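Local coordinates for capsid polyprotein VP90 (Turkey astrovirus 2, PDB 3TS3), which probably self-assembles into the icosahedral astrovirus capsid, this chain being the P2 globular projection domain that forms the dimeric surface spike, at residues Val33-Ile39 against Thr85-Gln91; Trp77-Thr83 against Lys164-Ser170; His108-Tyr112 against Gly140-Ile144. The contacts are given in a common frame with arbitrary orientation. Where two conformers were deposited one is given. Residues are numbered along the deposited sequence.

Contact 1. Residues Val33-Ile39 against Thr85-Gln91; sequences VFCLAAI and TGVLFGQ
An antiparallel strand pair in the curled beta sheet of the spike domain joins strand 34-37 to strand 87-90. Both strands are extended, phi from -79° to -143° and psi from 120° to 164°; their axes approach to 4.5 Å with 146° between directions. Cys35 and Phe89 form one hydrogen-bonded pair, Cys35 N to Phe89 O 2.9 Å and Phe89 N to Cys35 O 2.9 Å; Ala37 and Val87 form the next, Ala37 N to Val87 O 3.0 Å and Val87 N to Ala37 O 2.9 Å. The non-hydrogen-bonded pairs, Phe34-Gly90 and Leu36-Leu88, bond outward: Phe34 to Asn189, Leu36 to Phe187, Leu88 to Met99 and Gln100 of strand 98-101, and Gly90 to Gly97. Phe34, Leu36 and Leu88 share one face, where Phe34 (chi1 p) brings CD1 to 3.9 Å from Leu88 CD1, and Leu36 (t) sets CD1 4.1 Å from Leu88 CD2. The other face carries Cys35, Ala37, Val87 and Phe89 (m); Ala37 CB lies 3.6 Å from Phe89 CE1 at the ring edge. This face lies at the interface with the second subunit, whose Tyr186 packs on Ala37 and Ile39 on Phe89; the hydroxyl of that Tyr186 accepts a hydrogen bond from Ala38 N. Water 1 lies 2.9 Å from Ile39 O and accepts from Thr85 N (3.0 Å), while Thr85 OG1 (p) donates to Ile39 O at 2.7 Å.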
loop_
_atom_site.group_PDB
_atom_site.type_symbol
_atom_site.label_atom_id
_atom_site.label_comp_id
_atom_site.label_asym_id
_atom_site.label_seq_id
_atom_site.Cartn_x
_atom_site.Cartn_y
_atom_site.Cartn_z
ATOM N N VAL C 33 -9.511 -6.534 -8.687
ATOM C CA VAL C 33 -8.540 -7.462 -9.358
ATOM C C VAL C 33 -7.121 -6.850 -9.444
ATOM O O VAL C 33 -6.170 -7.612 -9.508
ATOM C CB VAL C 33 -9.037 -7.762 -10.794
ATOM C CG1 VAL C 33 -8.047 -8.617 -11.529
ATOM C CG2 VAL C 33 -10.402 -8.455 -10.754
ATOM N N PHE C 34 -7.019 -5.544 -9.230
ATOM C CA PHE C 34 -5.703 -4.939 -9.026
ATOM C C PHE C 34 -5.705 -3.810 -7.999
ATOM O O PHE C 34 -6.692 -3.114 -7.817
ATOM C CB PHE C 34 -5.015 -4.525 -10.320
ATOM C CG PHE C 34 -5.768 -3.501 -11.117
ATOM C CD1 PHE C 34 -5.513 -2.150 -10.964
ATOM C CD2 PHE C 34 -6.689 -3.893 -12.058
ATOM C CE1 PHE C 34 -6.186 -1.219 -11.717
ATOM C CE2 PHE C 34 -7.360 -2.959 -12.808
ATOM C CZ PHE C 34 -7.107 -1.629 -12.637
ATOM N N CYS C 35 -4.568 -3.649 -7.341
ATOM C CA CYS C 35 -4.381 -2.656 -6.313
ATOM C C CYS C 35 -3.202 -1.753 -6.655
ATOM O O CYS C 35 -2.125 -2.239 -6.952
ATOM C CB CYS C 35 -4.112 -3.371 -4.988
ATOM S SG CYS C 35 -3.489 -2.324 -3.655
ATOM N N LEU C 36 -3.418 -0.445 -6.575
ATOM C CA LEU C 36 -2.346 0.513 -6.784
ATOM C C LEU C 36 -1.709 0.859 -5.448
ATOM O O LEU C 36 -2.364 1.375 -4.557
ATOM C CB LEU C 36 -2.876 1.800 -7.427
ATOM C CG LEU C 36 -1.883 2.965 -7.521
ATOM C CD1 LEU C 36 -0.769 2.667 -8.521
ATOM C CD2 LEU C 36 -2.605 4.257 -7.884
ATOM N N ALA C 37 -0.417 0.574 -5.331
ATOM C CA ALA C 37 0.366 0.928 -4.154
ATOM C C ALA C 37 1.455 1.885 -4.621
ATOM O O ALA C 37 2.070 1.666 -5.643
ATOM C CB ALA C 37 0.972 -0.315 -3.505
ATOM N N ALA C 38 1.638 2.980 -3.903
ATOM C CA ALA C 38 2.620 3.969 -4.313
ATOM C C ALA C 38 3.014 4.901 -3.177
ATOM O O ALA C 38 2.281 5.051 -2.208
ATOM C CB ALA C 38 2.092 4.765 -5.491
ATOM N N ILE C 39 4.126 5.600 -3.381
ATOM C CA ILE C 39 4.388 6.851 -2.677
ATOM C C ILE C 39 4.134 7.844 -3.831
ATOM O O ILE C 39 4.951 7.969 -4.725
ATOM C CB ILE C 39 5.840 7.027 -2.225
ATOM C CG1 ILE C 39 6.269 5.894 -1.294
ATOM C CG2 ILE C 39 6.014 8.384 -1.570
ATOM C CD1 ILE C 39 5.309 5.630 -0.252
ATOM N N THR C 85 7.135 5.544 -8.323
ATOM C CA THR C 85 7.118 4.450 -7.355
ATOM C C THR C 85 5.942 3.476 -7.441
ATOM O O THR C 85 5.934 2.458 -6.776
ATOM C CB THR C 85 7.201 4.995 -5.922
ATOM O OG1 THR C 85 5.953 5.588 -5.552
ATOM C CG2 THR C 85 8.295 6.040 -5.832
ATOM N N GLY C 86 4.967 3.799 -8.271
ATOM C CA GLY C 86 3.765 2.995 -8.340
ATOM C C GLY C 86 3.932 1.559 -8.798
ATOM O O GLY C 86 4.713 1.256 -9.680
ATOM N N VAL C 87 3.173 0.672 -8.169
ATOM C CA VAL C 87 3.155 -0.734 -8.549
ATOM C C VAL C 87 1.725 -1.241 -8.459
ATOM O O VAL C 87 0.911 -0.652 -7.767
ATOM C CB VAL C 87 4.047 -1.604 -7.634
ATOM C CG1 VAL C 87 5.502 -1.174 -7.724
ATOM C CG2 VAL C 87 3.548 -1.569 -6.197
ATOM N N LEU C 88 1.425 -2.323 -9.164
ATOM C CA LEU C 88 0.126 -2.957 -9.014
ATOM C C LEU C 88 0.283 -4.318 -8.365
ATOM O O LEU C 88 1.075 -5.125 -8.823
ATOM C CB LEU C 88 -0.579 -3.155 -10.358
ATOM C CG LEU C 88 -0.985 -1.957 -11.214
ATOM C CD1 LEU C 88 -1.890 -2.425 -12.356
ATOM C CD2 LEU C 88 -1.687 -0.890 -10.373
ATOM N N PHE C 89 -0.481 -4.543 -7.301
ATOM C CA PHE C 89 -0.590 -5.853 -6.679
ATOM C C PHE C 89 -1.776 -6.538 -7.330
ATOM O O PHE C 89 -2.771 -5.906 -7.623
ATOM C CB PHE C 89 -0.895 -5.765 -5.181
ATOM C CG PHE C 89 0.296 -5.458 -4.310
ATOM C CD1 PHE C 89 0.694 -4.160 -4.107
ATOM C CD2 PHE C 89 0.978 -6.467 -3.664
ATOM C CE1 PHE C 89 1.757 -3.870 -3.299
ATOM C CE2 PHE C 89 2.055 -6.188 -2.858
ATOM C CZ PHE C 89 2.439 -4.888 -2.664
ATOM N N GLY C 90 -1.652 -7.837 -7.540
ATOM C CA GLY C 90 -2.728 -8.645 -8.073
ATOM C C GLY C 90 -3.782 -9.019 -7.051
ATOM O O GLY C 90 -3.543 -8.973 -5.859
ATOM N N GLN C 91 -4.924 -9.471 -7.552
ATOM C CA GLN C 91 -6.061 -9.860 -6.742
ATOM C C GLN C 91 -5.535 -10.875 -5.733
ATOM O O GLN C 91 -4.745 -11.722 -6.080
ATOM C CB GLN C 91 -7.066 -10.538 -7.683
ATOM C CG GLN C 91 -8.375 -10.981 -7.053
ATOM C CD GLN C 91 -9.226 -11.789 -8.012
ATOM O OE1 GLN C 91 -8.717 -12.406 -8.934
ATOM N NE2 GLN C 91 -10.524 -11.787 -7.783
HETATM O O HOH W 1 5.470 7.943 -7.533
#

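Contact 2. Residues Trp77-Thr83 against Lys164-Ser170; sequences WNILDVT and KYILFFS
Residues 77-81 of strand 76-81 run antiparallel to residues 164-170 of strand 164-171, axes 4.6 Å apart at closest approach and directions 154° apart. Trp77 (chi1 m) pairs with Ser170, whose CB sits over the indole's six-membered ring in a CH-pi contact, 3.8 Å from its centroid; Phe168 CZ comes to 3.6 Å from Trp77 CE3, though these near-parallel rings barely overlap. Asn78 pairs with Phe169 through N to Phe169 O (2.9 Å) and Phe169 N to Asn78 O (3.2 Å). Its ND2 adds a bond to Phe169 O (3.2 Å), its OD1 accepts a hydrogen bond from Tyr179 OH, and CB sits over the face of the Phe169 ring in a CH-pi contact, 4.1 Å from its centroid. Ile79 shares the Trp77 face, with CG2 3.4 Å from Ile166 CG2; helix 129-135 packs there. Leu80 N bonds Leu167 O (3.0 Å) and Leu167 N bonds Leu80 O (2.8 Å); Leu80 CD1 touches Phe169 CZ at 3.7 Å. After Asp81, paired with Ile166, Val82 N bonds Tyr165 O (3.0 Å). Asp81 OD1 accepts from Thr83 N (3.0 Å), an Asx turn, and from Thr83 OG1 (2.5 Å). Thr83 OG1 takes the place of a backbone acceptor for Tyr165 N (2.9 Å), finishing an interior antiparallel pair of the spike's curled sheet, with strand 47-52 beside 76-81 and strand 153-159 beside 164-171.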
loop_
_atom_site.group_PDB
_atom_site.type_symbol
_atom_site.label_atom_id
_atom_site.label_comp_id
_atom_site.label_asym_id
_atom_site.label_seq_id
_atom_site.Cartn_x
_atom_site.Cartn_y
_atom_site.Cartn_z
ATOM N N TRP C 77 -9.187 18.797 -3.733
ATOM C CA TRP C 77 -8.949 17.975 -4.901
ATOM C C TRP C 77 -7.460 17.796 -5.112
ATOM O O TRP C 77 -6.701 18.731 -4.993
ATOM C CB TRP C 77 -9.645 18.607 -6.109
ATOM C CG TRP C 77 -11.111 18.665 -5.862
ATOM C CD1 TRP C 77 -11.821 19.715 -5.360
ATOM C CD2 TRP C 77 -12.043 17.595 -6.034
ATOM N NE1 TRP C 77 -13.146 19.372 -5.238
ATOM C CE2 TRP C 77 -13.307 18.075 -5.649
ATOM C CE3 TRP C 77 -11.936 16.285 -6.497
ATOM C CZ2 TRP C 77 -14.445 17.281 -5.698
ATOM C CZ3 TRP C 77 -13.059 15.510 -6.552
ATOM C CH2 TRP C 77 -14.300 16.007 -6.162
ATOM N N ASN C 78 -7.062 16.566 -5.372
ATOM C CA ASN C 78 -5.660 16.229 -5.441
ATOM C C ASN C 78 -5.275 15.550 -6.739
ATOM O O ASN C 78 -5.858 14.560 -7.110
ATOM C CB ASN C 78 -5.329 15.325 -4.256
ATOM C CG ASN C 78 -5.742 15.941 -2.936
ATOM O OD1 ASN C 78 -5.025 16.745 -2.380
ATOM N ND2 ASN C 78 -6.909 15.571 -2.444
ATOM N N ILE C 79 -4.283 16.113 -7.417
ATOM C CA ILE C 79 -3.745 15.529 -8.628
ATOM C C ILE C 79 -2.325 15.086 -8.285
ATOM O O ILE C 79 -1.414 15.902 -8.223
ATOM C CB ILE C 79 -3.707 16.580 -9.752
ATOM C CG1 ILE C 79 -5.084 17.217 -9.928
ATOM C CG2 ILE C 79 -3.251 15.964 -11.052
ATOM C CD1 ILE C 79 -5.100 18.434 -10.825
ATOM N N LEU C 80 -2.147 13.784 -8.086
ATOM C CA LEU C 80 -0.854 13.245 -7.677
ATOM C C LEU C 80 -0.247 12.338 -8.745
ATOM O O LEU C 80 -0.956 11.701 -9.499
ATOM C CB LEU C 80 -0.976 12.492 -6.351
ATOM C CG LEU C 80 -1.477 13.291 -5.151
ATOM C CD1 LEU C 80 -1.299 12.451 -3.896
ATOM C CD2 LEU C 80 -0.721 14.595 -5.025
ATOM N N ASP C 81 1.078 12.299 -8.786
ATOM C CA ASP C 81 1.808 11.513 -9.769
ATOM C C ASP C 81 2.304 10.227 -9.109
ATOM O O ASP C 81 3.000 10.276 -8.117
ATOM C CB ASP C 81 3.000 12.349 -10.253
ATOM C CG ASP C 81 3.913 11.599 -11.201
ATOM O OD1 ASP C 81 3.481 10.630 -11.824
ATOM O OD2 ASP C 81 5.073 12.023 -11.321
ATOM N N VAL C 82 1.906 9.075 -9.642
ATOM C CA VAL C 82 2.350 7.800 -9.092
ATOM C C VAL C 82 3.319 7.076 -10.024
ATOM O O VAL C 82 3.617 5.920 -9.831
ATOM C CB VAL C 82 1.163 6.889 -8.710
ATOM C CG1 VAL C 82 0.394 7.496 -7.547
ATOM C CG2 VAL C 82 0.256 6.653 -9.910
ATOM N N THR C 83 3.822 7.784 -11.023
ATOM C CA THR C 83 4.671 7.151 -12.020
ATOM C C THR C 83 5.979 6.549 -11.511
ATOM O O THR C 83 6.337 5.447 -11.888
ATOM C CB THR C 83 5.042 8.165 -13.123
ATOM O OG1 THR C 83 3.865 8.853 -13.557
ATOM C CG2 THR C 83 5.681 7.466 -14.303
ATOM N N LYS C 164 2.694 10.132 -17.756
ATOM C CA LYS C 164 2.537 10.118 -16.309
ATOM C C LYS C 164 1.230 9.469 -15.877
ATOM O O LYS C 164 0.190 9.700 -16.469
ATOM C CB LYS C 164 2.597 11.538 -15.736
ATOM C CG LYS C 164 3.989 12.135 -15.632
ATOM C CD LYS C 164 3.935 13.384 -14.775
ATOM C CE LYS C 164 5.267 14.081 -14.717
ATOM N NZ LYS C 164 5.174 15.330 -13.927
ATOM N N TYR C 165 1.303 8.664 -14.829
ATOM C CA TYR C 165 0.112 8.069 -14.247
ATOM C C TYR C 165 -0.344 9.027 -13.160
ATOM O O TYR C 165 0.385 9.315 -12.226
ATOM C CB TYR C 165 0.431 6.711 -13.627
ATOM C CG TYR C 165 0.745 5.616 -14.618
ATOM C CD1 TYR C 165 2.024 5.444 -15.115
ATOM C CD2 TYR C 165 -0.237 4.745 -15.031
ATOM C CE1 TYR C 165 2.301 4.441 -16.008
ATOM C CE2 TYR C 165 0.028 3.755 -15.915
ATOM C CZ TYR C 165 1.304 3.600 -16.395
ATOM O OH TYR C 165 1.559 2.601 -17.279
ATOM N N ILE C 166 -1.558 9.533 -13.315
ATOM C CA ILE C 166 -2.071 10.538 -12.418
ATOM C C ILE C 166 -3.195 9.983 -11.572
ATOM O O ILE C 166 -4.198 9.541 -12.092
ATOM C CB ILE C 166 -2.621 11.728 -13.222
ATOM C CG1 ILE C 166 -1.525 12.302 -14.119
ATOM C CG2 ILE C 166 -3.199 12.780 -12.301
ATOM C CD1 ILE C 166 -0.353 12.861 -13.350
ATOM N N LEU C 167 -3.024 10.030 -10.261
ATOM C CA LEU C 167 -4.059 9.552 -9.366
ATOM C C LEU C 167 -4.851 10.763 -8.885
ATOM O O LEU C 167 -4.301 11.664 -8.287
ATOM C CB LEU C 167 -3.423 8.822 -8.185
ATOM C CG LEU C 167 -4.379 8.299 -7.114
ATOM C CD1 LEU C 167 -5.316 7.239 -7.658
ATOM C CD2 LEU C 167 -3.597 7.782 -5.928
ATOM N N PHE C 168 -6.146 10.778 -9.181
ATOM C CA PHE C 168 -6.990 11.927 -8.888
ATOM C C PHE C 168 -8.064 11.556 -7.878
ATOM O O PHE C 168 -8.836 10.647 -8.103
ATOM C CB PHE C 168 -7.623 12.417 -10.197
ATOM C CG PHE C 168 -8.659 13.488 -10.017
ATOM C CD1 PHE C 168 -8.293 14.748 -9.621
ATOM C CD2 PHE C 168 -9.994 13.238 -10.270
ATOM C CE1 PHE C 168 -9.223 15.734 -9.467
ATOM C CE2 PHE C 168 -10.932 14.228 -10.107
ATOM C CZ PHE C 168 -10.547 15.469 -9.704
ATOM N N PHE C 169 -8.074 12.260 -6.754
ATOM C CA PHE C 169 -9.008 11.964 -5.686
ATOM C C PHE C 169 -9.227 13.173 -4.792
ATOM O O PHE C 169 -8.434 14.096 -4.788
ATOM C CB PHE C 169 -8.473 10.787 -4.859
ATOM C CG PHE C 169 -7.164 11.069 -4.188
ATOM C CD1 PHE C 169 -7.123 11.407 -2.856
ATOM C CD2 PHE C 169 -5.984 11.013 -4.892
ATOM C CE1 PHE C 169 -5.944 11.670 -2.244
ATOM C CE2 PHE C 169 -4.797 11.276 -4.279
ATOM C CZ PHE C 169 -4.774 11.593 -2.952
ATOM N N SER C 170 -10.309 13.162 -4.025
ATOM C CA SER C 170 -10.557 14.236 -3.079
ATOM C C SER C 170 -10.230 13.788 -1.658
ATOM O O SER C 170 -10.140 12.606 -1.381
ATOM C CB SER C 170 -12.009 14.711 -3.145
ATOM O OG SER C 170 -12.887 13.730 -2.631
#

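Contact 3. Residues His108-Tyr112 against Gly140-Ile144; sequences HIKDY and GDPVI
Residues His108-Asp111 make a type I beta turn, closed by Asp111 N to His108 O at 3.0 Å, and Asp111 is then the centre of an inverse gamma turn, closed by a weak hydrogen bond from Tyr112 N to Lys110 O (3.1 Å). In the other segment, Gly140 (phi 93°, psi -6°) leads into the extended strand that starts at Pro142. The touching parts run 110° apart, and the nearest CA atoms, those of Lys110 and Pro142, are 6.3 Å from each other, so side chains make most of the contact. Pro142 is its centre: its CB lies 4.0 Å from Ile109 CG1, its CG 4.1 Å from Lys110 CG and also 4.1 Å from Tyr112 CZ. Ile109 (t, p) further sets CD1 4.0 Å from Ile144 CD1. Ile109 O, buried 3.4 Å from Pro142 CG, has no hydrogen-bonding partner in the model. Tyr112 (chi1 m) reaches across to give a weak hydrogen bond from OH to Gly140 O, 2.7 Å, while its ring makes a cation-pi contact with Lys119. Tyr158 of strand 153-159 packs against Ile109, Lys110 and Pro142. This is loop-on-sheet packing: a beta turn in the connection between helix 102-105 and strand 117-119 laid against the start of strand 142-148.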
loop_
_atom_site.group_PDB
_atom_site.type_symbol
_atom_site.label_atom_id
_atom_site.label_comp_id
_atom_site.label_asym_id
_atom_site.label_seq_id
_atom_site.Cartn_x
_atom_site.Cartn_y
_atom_site.Cartn_z
ATOM N N HIS C 108 0.142 -2.223 -21.268
ATOM C CA HIS C 108 -1.281 -2.532 -21.218
ATOM C C HIS C 108 -2.231 -1.362 -20.980
ATOM O O HIS C 108 -3.438 -1.523 -21.078
ATOM C CB HIS C 108 -1.499 -3.573 -20.120
ATOM C CG HIS C 108 -0.496 -4.680 -20.152
ATOM N ND1 HIS C 108 -0.539 -5.694 -21.083
ATOM C CD2 HIS C 108 0.597 -4.915 -19.388
ATOM C CE1 HIS C 108 0.480 -6.510 -20.884
ATOM N NE2 HIS C 108 1.184 -6.060 -19.863
ATOM N N ILE C 109 -1.684 -0.205 -20.643
ATOM C CA ILE C 109 -2.489 0.936 -20.225
ATOM C C ILE C 109 -3.420 1.447 -21.320
ATOM O O ILE C 109 -4.463 2.002 -21.032
ATOM C CB ILE C 109 -1.635 2.053 -19.568
ATOM C CG1 ILE C 109 -2.519 3.044 -18.813
ATOM C CG2 ILE C 109 -0.742 2.747 -20.586
ATOM C CD1 ILE C 109 -3.286 2.441 -17.665
ATOM N N LYS C 110 -3.031 1.231 -22.567
ATOM C CA LYS C 110 -3.833 1.661 -23.702
ATOM C C LYS C 110 -4.630 0.514 -24.315
ATOM O O LYS C 110 -5.077 0.608 -25.445
ATOM C CB LYS C 110 -2.972 2.356 -24.757
ATOM C CG LYS C 110 -2.274 3.599 -24.250
ATOM C CD LYS C 110 -1.538 4.276 -25.381
ATOM C CE LYS C 110 -0.600 5.342 -24.878
ATOM N NZ LYS C 110 0.159 5.955 -26.015
ATOM N N ASP C 111 -4.799 -0.566 -23.561
ATOM C CA ASP C 111 -5.589 -1.696 -24.023
ATOM C C ASP C 111 -7.046 -1.449 -23.672
ATOM O O ASP C 111 -7.543 -1.930 -22.669
ATOM C CB ASP C 111 -5.123 -2.998 -23.382
ATOM C CG ASP C 111 -5.865 -4.189 -23.921
ATOM O OD1 ASP C 111 -6.676 -3.982 -24.842
ATOM O OD2 ASP C 111 -5.656 -5.307 -23.423
ATOM N N TYR C 112 -7.711 -0.706 -24.543
ATOM C CA TYR C 112 -9.086 -0.260 -24.349
ATOM C C TYR C 112 -10.091 -1.398 -24.340
ATOM O O TYR C 112 -11.220 -1.231 -23.914
ATOM C CB TYR C 112 -9.447 0.843 -25.341
ATOM C CG TYR C 112 -8.605 2.086 -25.134
ATOM C CD1 TYR C 112 -8.783 2.886 -24.021
ATOM C CD2 TYR C 112 -7.623 2.445 -26.042
ATOM C CE1 TYR C 112 -8.018 4.003 -23.824
ATOM C CE2 TYR C 112 -6.857 3.562 -25.854
ATOM C CZ TYR C 112 -7.054 4.338 -24.743
ATOM O OH TYR C 112 -6.283 5.454 -24.554
ATOM N N GLY C 140 -9.483 10.906 -24.790
ATOM C CA GLY C 140 -9.014 9.582 -25.127
ATOM C C GLY C 140 -7.915 9.025 -24.238
ATOM O O GLY C 140 -7.568 7.872 -24.377
ATOM N N ASP C 141 -7.392 9.826 -23.315
ATOM C CA ASP C 141 -6.369 9.324 -22.397
ATOM C C ASP C 141 -6.986 8.229 -21.551
ATOM O O ASP C 141 -8.141 8.315 -21.193
ATOM C CB ASP C 141 -5.861 10.435 -21.475
ATOM C CG ASP C 141 -4.789 11.293 -22.123
ATOM O OD1 ASP C 141 -4.315 10.937 -23.209
ATOM O OD2 ASP C 141 -4.432 12.317 -21.527
ATOM N N PRO C 142 -6.213 7.208 -21.210
ATOM C CA PRO C 142 -6.780 6.127 -20.410
ATOM C C PRO C 142 -7.269 6.631 -19.059
ATOM O O PRO C 142 -6.606 7.439 -18.438
ATOM C CB PRO C 142 -5.590 5.192 -20.209
ATOM C CG PRO C 142 -4.769 5.367 -21.450
ATOM C CD PRO C 142 -4.931 6.825 -21.833
ATOM N N VAL C 143 -8.437 6.162 -18.639
ATOM C CA VAL C 143 -8.950 6.449 -17.313
ATOM C C VAL C 143 -9.475 5.169 -16.670
ATOM O O VAL C 143 -10.070 4.335 -17.336
ATOM C CB VAL C 143 -10.010 7.575 -17.306
ATOM C CG1 VAL C 143 -11.210 7.223 -18.156
ATOM C CG2 VAL C 143 -10.429 7.897 -15.885
ATOM N N ILE C 144 -9.206 5.010 -15.383
ATOM C CA ILE C 144 -9.651 3.826 -14.666
ATOM C C ILE C 144 -10.391 4.193 -13.387
ATOM O O ILE C 144 -9.899 4.962 -12.586
ATOM C CB ILE C 144 -8.466 2.900 -14.318
ATOM C CG1 ILE C 144 -7.764 2.423 -15.591
ATOM C CG2 ILE C 144 -8.933 1.717 -13.479
ATOM C CD1 ILE C 144 -6.420 1.758 -15.338
#

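How the contacts relate
The three contacts belong to one curled antiparallel sheet and a loop packed against it, with centres 14 Å (contacts 1 and 2), 16 Å (1 and 3) and 15 Å (2 and 3) apart. Contacts 1 and 2 interleave along the chain, strand 76-81 being followed directly by strand 87-90, and meet through apolar side chains: Ala38 CB lies 3.8 Å from Val82 CG1, and Leu36 CD2 4.0 Å from Leu167 CD1. Contact 3 is nested in the loop closed by contact 2 and touches both others, Ile109 CG1 lying 3.9 Å from Tyr165 CE2 and Ile144 CG2 3.9 Å from Phe34 CZ. Contact 1 packs against the second subunit, whereas no other chain of the assembly touches contact 3.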